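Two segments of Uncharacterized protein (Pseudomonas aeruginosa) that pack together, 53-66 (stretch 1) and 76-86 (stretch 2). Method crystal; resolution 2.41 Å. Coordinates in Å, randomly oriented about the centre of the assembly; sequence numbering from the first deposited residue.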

# COMPACT_ATOMS: atom_id res chain seq x y z
N PRO E 53 -8.80 -14.22 13.38
CA PRO E 53 -7.98 -14.34 14.60
C PRO E 53 -6.69 -13.54 14.51
O PRO E 53 -6.42 -12.78 15.43
CB PRO E 53 -7.66 -15.84 14.68
CG PRO E 53 -8.71 -16.53 13.80
CD PRO E 53 -9.02 -15.52 12.71
N ALA E 54 -5.91 -13.69 13.44
CA ALA E 54 -4.73 -12.83 13.31
C ALA E 54 -5.16 -11.37 13.44
O ALA E 54 -4.52 -10.60 14.11
CB ALA E 54 -4.00 -13.07 12.00
N ILE E 55 -6.27 -11.00 12.82
CA ILE E 55 -6.71 -9.60 12.93
C ILE E 55 -6.91 -9.23 14.41
O ILE E 55 -6.29 -8.28 14.92
CB ILE E 55 -7.98 -9.30 12.07
CG1 ILE E 55 -7.64 -9.36 10.57
CG2 ILE E 55 -8.57 -7.92 12.40
CD1 ILE E 55 -6.94 -8.13 10.06
N ASP E 56 -7.73 -10.00 15.12
CA ASP E 56 -7.94 -9.71 16.54
C ASP E 56 -6.67 -9.74 17.40
O ASP E 56 -6.57 -8.99 18.36
CB ASP E 56 -9.03 -10.60 17.14
CG ASP E 56 -10.41 -10.33 16.54
OD1 ASP E 56 -10.76 -9.13 16.32
OD2 ASP E 56 -11.14 -11.32 16.28
N LYS E 57 -5.70 -10.58 17.06
CA LYS E 57 -4.47 -10.59 17.85
C LYS E 57 -3.75 -9.27 17.69
O LYS E 57 -3.19 -8.73 18.64
CB LYS E 57 -3.54 -11.76 17.49
CG LYS E 57 -2.37 -11.94 18.49
CD LYS E 57 -1.41 -13.08 18.08
CE LYS E 57 -2.12 -14.44 17.98
NZ LYS E 57 -1.15 -15.57 17.85
N GLY E 58 -3.79 -8.73 16.49
CA GLY E 58 -3.22 -7.41 16.26
C GLY E 58 -4.02 -6.29 16.91
O GLY E 58 -3.44 -5.28 17.31
N VAL E 59 -5.35 -6.42 16.98
CA VAL E 59 -6.15 -5.40 17.65
C VAL E 59 -5.87 -5.42 19.16
O VAL E 59 -5.44 -4.42 19.73
CB VAL E 59 -7.66 -5.55 17.39
CG1 VAL E 59 -8.43 -4.51 18.19
CG2 VAL E 59 -7.95 -5.38 15.91
N ARG E 60 -6.07 -6.58 19.79
CA ARG E 60 -5.79 -6.71 21.22
C ARG E 60 -4.36 -6.32 21.57
O ARG E 60 -4.12 -5.59 22.54
CB ARG E 60 -6.09 -8.12 21.73
CG ARG E 60 -5.85 -8.26 23.24
CD ARG E 60 -6.23 -9.63 23.77
NE ARG E 60 -7.68 -9.82 23.87
CZ ARG E 60 -8.28 -11.00 24.04
NH1 ARG E 60 -7.56 -12.11 24.13
NH2 ARG E 60 -9.60 -11.07 24.12
N GLN E 61 -3.40 -6.81 20.79
CA GLN E 61 -2.01 -6.50 21.07
C GLN E 61 -1.80 -5.01 21.21
O GLN E 61 -1.05 -4.57 22.06
CB GLN E 61 -1.09 -7.02 19.98
CG GLN E 61 0.34 -6.84 20.35
CD GLN E 61 0.60 -7.42 21.71
OE1 GLN E 61 0.87 -8.63 21.85
NE2 GLN E 61 0.49 -6.59 22.74
N ALA E 62 -2.43 -4.25 20.33
CA ALA E 62 -2.28 -2.79 20.30
C ALA E 62 -3.04 -2.09 21.44
O ALA E 62 -2.55 -1.11 22.02
CB ALA E 62 -2.75 -2.24 18.95
N GLU E 63 -4.23 -2.58 21.75
CA GLU E 63 -4.94 -2.09 22.94
C GLU E 63 -4.17 -2.36 24.24
O GLU E 63 -3.95 -1.44 25.02
CB GLU E 63 -6.37 -2.63 23.00
CG GLU E 63 -7.24 -2.01 21.93
CD GLU E 63 -8.67 -2.44 22.02
OE1 GLU E 63 -9.55 -1.62 21.68
OE2 GLU E 63 -8.93 -3.59 22.42
N ASN E 64 -3.73 -3.61 24.45
CA ASN E 64 -2.90 -3.93 25.61
C ASN E 64 -1.82 -2.88 25.84
O ASN E 64 -1.58 -2.48 26.98
CB ASN E 64 -2.25 -5.30 25.49
CG ASN E 64 -3.23 -6.45 25.69
OD1 ASN E 64 -4.42 -6.23 25.93
ND2 ASN E 64 -2.74 -7.67 25.57
N TRP E 65 -1.17 -2.42 24.79
CA TRP E 65 -0.09 -1.44 25.00
C TRP E 65 -0.69 -0.09 25.33
O TRP E 65 -0.12 0.69 26.10
CB TRP E 65 0.84 -1.34 23.78
CG TRP E 65 1.99 -0.37 23.96
CD1 TRP E 65 3.25 -0.65 24.43
CD2 TRP E 65 1.99 1.03 23.65
NE1 TRP E 65 4.02 0.48 24.43
CE2 TRP E 65 3.27 1.53 23.96
CE3 TRP E 65 1.03 1.90 23.14
CZ2 TRP E 65 3.60 2.87 23.78
CZ3 TRP E 65 1.36 3.23 22.96
CH2 TRP E 65 2.64 3.70 23.28
N LEU E 66 -1.83 0.22 24.74
CA LEU E 66 -2.45 1.51 25.03
C LEU E 66 -2.97 1.54 26.48
O LEU E 66 -2.62 2.44 27.26
CB LEU E 66 -3.52 1.85 24.00
CG LEU E 66 -2.92 2.17 22.63
CD1 LEU E 66 -3.98 2.37 21.60
CD2 LEU E 66 -2.01 3.39 22.71
N THR E 76 8.37 -3.39 20.74
CA THR E 76 8.44 -4.70 21.35
C THR E 76 7.11 -5.42 21.32
O THR E 76 7.07 -6.62 21.10
CB THR E 76 8.85 -4.61 22.81
OG1 THR E 76 10.22 -4.19 22.89
CG2 THR E 76 8.70 -5.97 23.48
N ALA E 77 6.02 -4.70 21.55
CA ALA E 77 4.72 -5.37 21.56
C ALA E 77 4.37 -5.81 20.17
O ALA E 77 3.76 -6.85 19.95
CB ALA E 77 3.63 -4.45 22.10
N PHE E 78 4.76 -4.98 19.22
CA PHE E 78 4.50 -5.27 17.82
C PHE E 78 5.38 -6.44 17.36
O PHE E 78 4.88 -7.41 16.80
CB PHE E 78 4.74 -3.98 17.02
CG PHE E 78 4.63 -4.15 15.57
CD1 PHE E 78 3.40 -4.10 14.94
CD2 PHE E 78 5.76 -4.34 14.80
CE1 PHE E 78 3.30 -4.25 13.56
CE2 PHE E 78 5.68 -4.49 13.44
CZ PHE E 78 4.45 -4.44 12.81
N ALA E 79 6.68 -6.38 17.66
CA ALA E 79 7.61 -7.43 17.26
C ALA E 79 7.27 -8.75 17.89
O ALA E 79 7.28 -9.79 17.21
CB ALA E 79 9.04 -7.06 17.58
N PHE E 80 6.96 -8.75 19.18
CA PHE E 80 6.63 -10.03 19.81
C PHE E 80 5.29 -10.57 19.37
O PHE E 80 5.15 -11.78 19.19
CB PHE E 80 6.77 -9.98 21.34
CG PHE E 80 8.17 -10.21 21.79
CD1 PHE E 80 9.07 -9.14 21.86
CD2 PHE E 80 8.62 -11.48 22.08
CE1 PHE E 80 10.39 -9.34 22.25
CE2 PHE E 80 9.95 -11.69 22.47
CZ PHE E 80 10.83 -10.60 22.56
N GLY E 81 4.32 -9.69 19.16
CA GLY E 81 3.02 -10.11 18.67
C GLY E 81 3.02 -10.71 17.28
O GLY E 81 2.41 -11.76 17.06
N ARG E 82 3.68 -10.04 16.33
CA ARG E 82 3.77 -10.56 14.96
C ARG E 82 4.51 -11.90 14.91
O ARG E 82 4.10 -12.83 14.21
CB ARG E 82 4.50 -9.55 14.07
CG ARG E 82 4.46 -9.91 12.61
CD ARG E 82 5.25 -8.91 11.80
NE ARG E 82 6.61 -8.71 12.32
CZ ARG E 82 7.45 -7.83 11.80
NH1 ARG E 82 7.06 -7.10 10.77
NH2 ARG E 82 8.67 -7.67 12.30
N ASP E 83 5.59 -12.00 15.67
CA ASP E 83 6.42 -13.21 15.75
C ASP E 83 5.62 -14.43 16.25
O ASP E 83 6.02 -15.57 16.01
CB ASP E 83 7.63 -12.95 16.65
CG ASP E 83 8.55 -14.15 16.76
OD1 ASP E 83 9.29 -14.44 15.79
OD2 ASP E 83 8.55 -14.80 17.84
N SER E 84 4.50 -14.22 16.91
CA SER E 84 3.75 -15.37 17.42
C SER E 84 2.84 -15.95 16.34
O SER E 84 2.22 -17.00 16.53
CB SER E 84 2.95 -15.00 18.66
OG SER E 84 2.03 -13.97 18.38
N LEU E 85 2.79 -15.27 15.19
CA LEU E 85 2.00 -15.75 14.06
C LEU E 85 2.88 -16.41 13.01
O LEU E 85 3.91 -15.87 12.61
CB LEU E 85 1.17 -14.62 13.46
CG LEU E 85 0.16 -14.08 14.48
CD1 LEU E 85 -0.25 -12.66 14.18
CD2 LEU E 85 -1.04 -14.99 14.50
N PRO E 86 2.49 -17.59 12.54
CA PRO E 86 3.43 -18.40 11.77
C PRO E 86 3.46 -18.19 10.24
O PRO E 86 4.48 -18.49 9.63
CB PRO E 86 3.02 -19.84 12.12
CG PRO E 86 1.54 -19.74 12.40
CD PRO E 86 1.26 -18.33 12.89

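Two helices run roughly antiparallel, their N-to-C directions 154° apart and their axes 9.8 Å apart at closest approach. The contact is modest, 344 Å² summed over both sides, and no hydrogen bond crosses it; what joins the stretches is the packing of side chains on side chains and on backbone, repeated along stretch 1 at Ala54, Lys57, Gln61 and Trp65, a spacing of three or four residues that keeps one face of the helix turned to its partner.

Ala54 begins the series. Its CB, set sideways, packs against Leu85, with Leu85 CD2 4.3 Å from Ala54 CB in a buried apolar contact just beyond the partner helix.

Lys57 points toward stretch 2 and works mainly through its length. Chi1, chi2 and chi4 are t and chi3 is m, placing Lys57 CD 3.6 Å from Ser84 OG and Lys57 NZ 3.4 Å from Leu85 CD2. Ser84 suits this edge because its hydroxyl is turned back on its own chain, Ser84 OG donating to Gly81 O at 2.6 Å.

Gln61 sits where the backbones come close, Gln61 CA lying 6.6 Å from Gly81 CA. Chi1 is t and chi2 p, and the bent chain lays Gln61 CG 3.4 Å from Ala77 O and Gln61 OE1 4.1 Å from Gly81 CA. Glycine suits the spot: a CB on Gly81 would point toward stretch 1, a tight 3.2 Å from Gln61 CG, and would clash with Ala77 O at 3.0 Å. Ala77, one turn earlier, carries a methyl, and Ala77 CB lies 3.9 Å from Gln61 NE2.

Trp65 closes the row. Its side chain, chi1 t, brings Trp65 CD1 4.5 Å from Ala77 CB, which approaches the ring obliquely. Ala77 thus serves both Gln61 and Trp65. The rule is complementarity of size: Gln61 lies against Gly81 and Ala77, Trp65 touches the Ala77 methyl, and Lys57 reaches to Ser84 and Leu85, while leucine meets alanine at the other end.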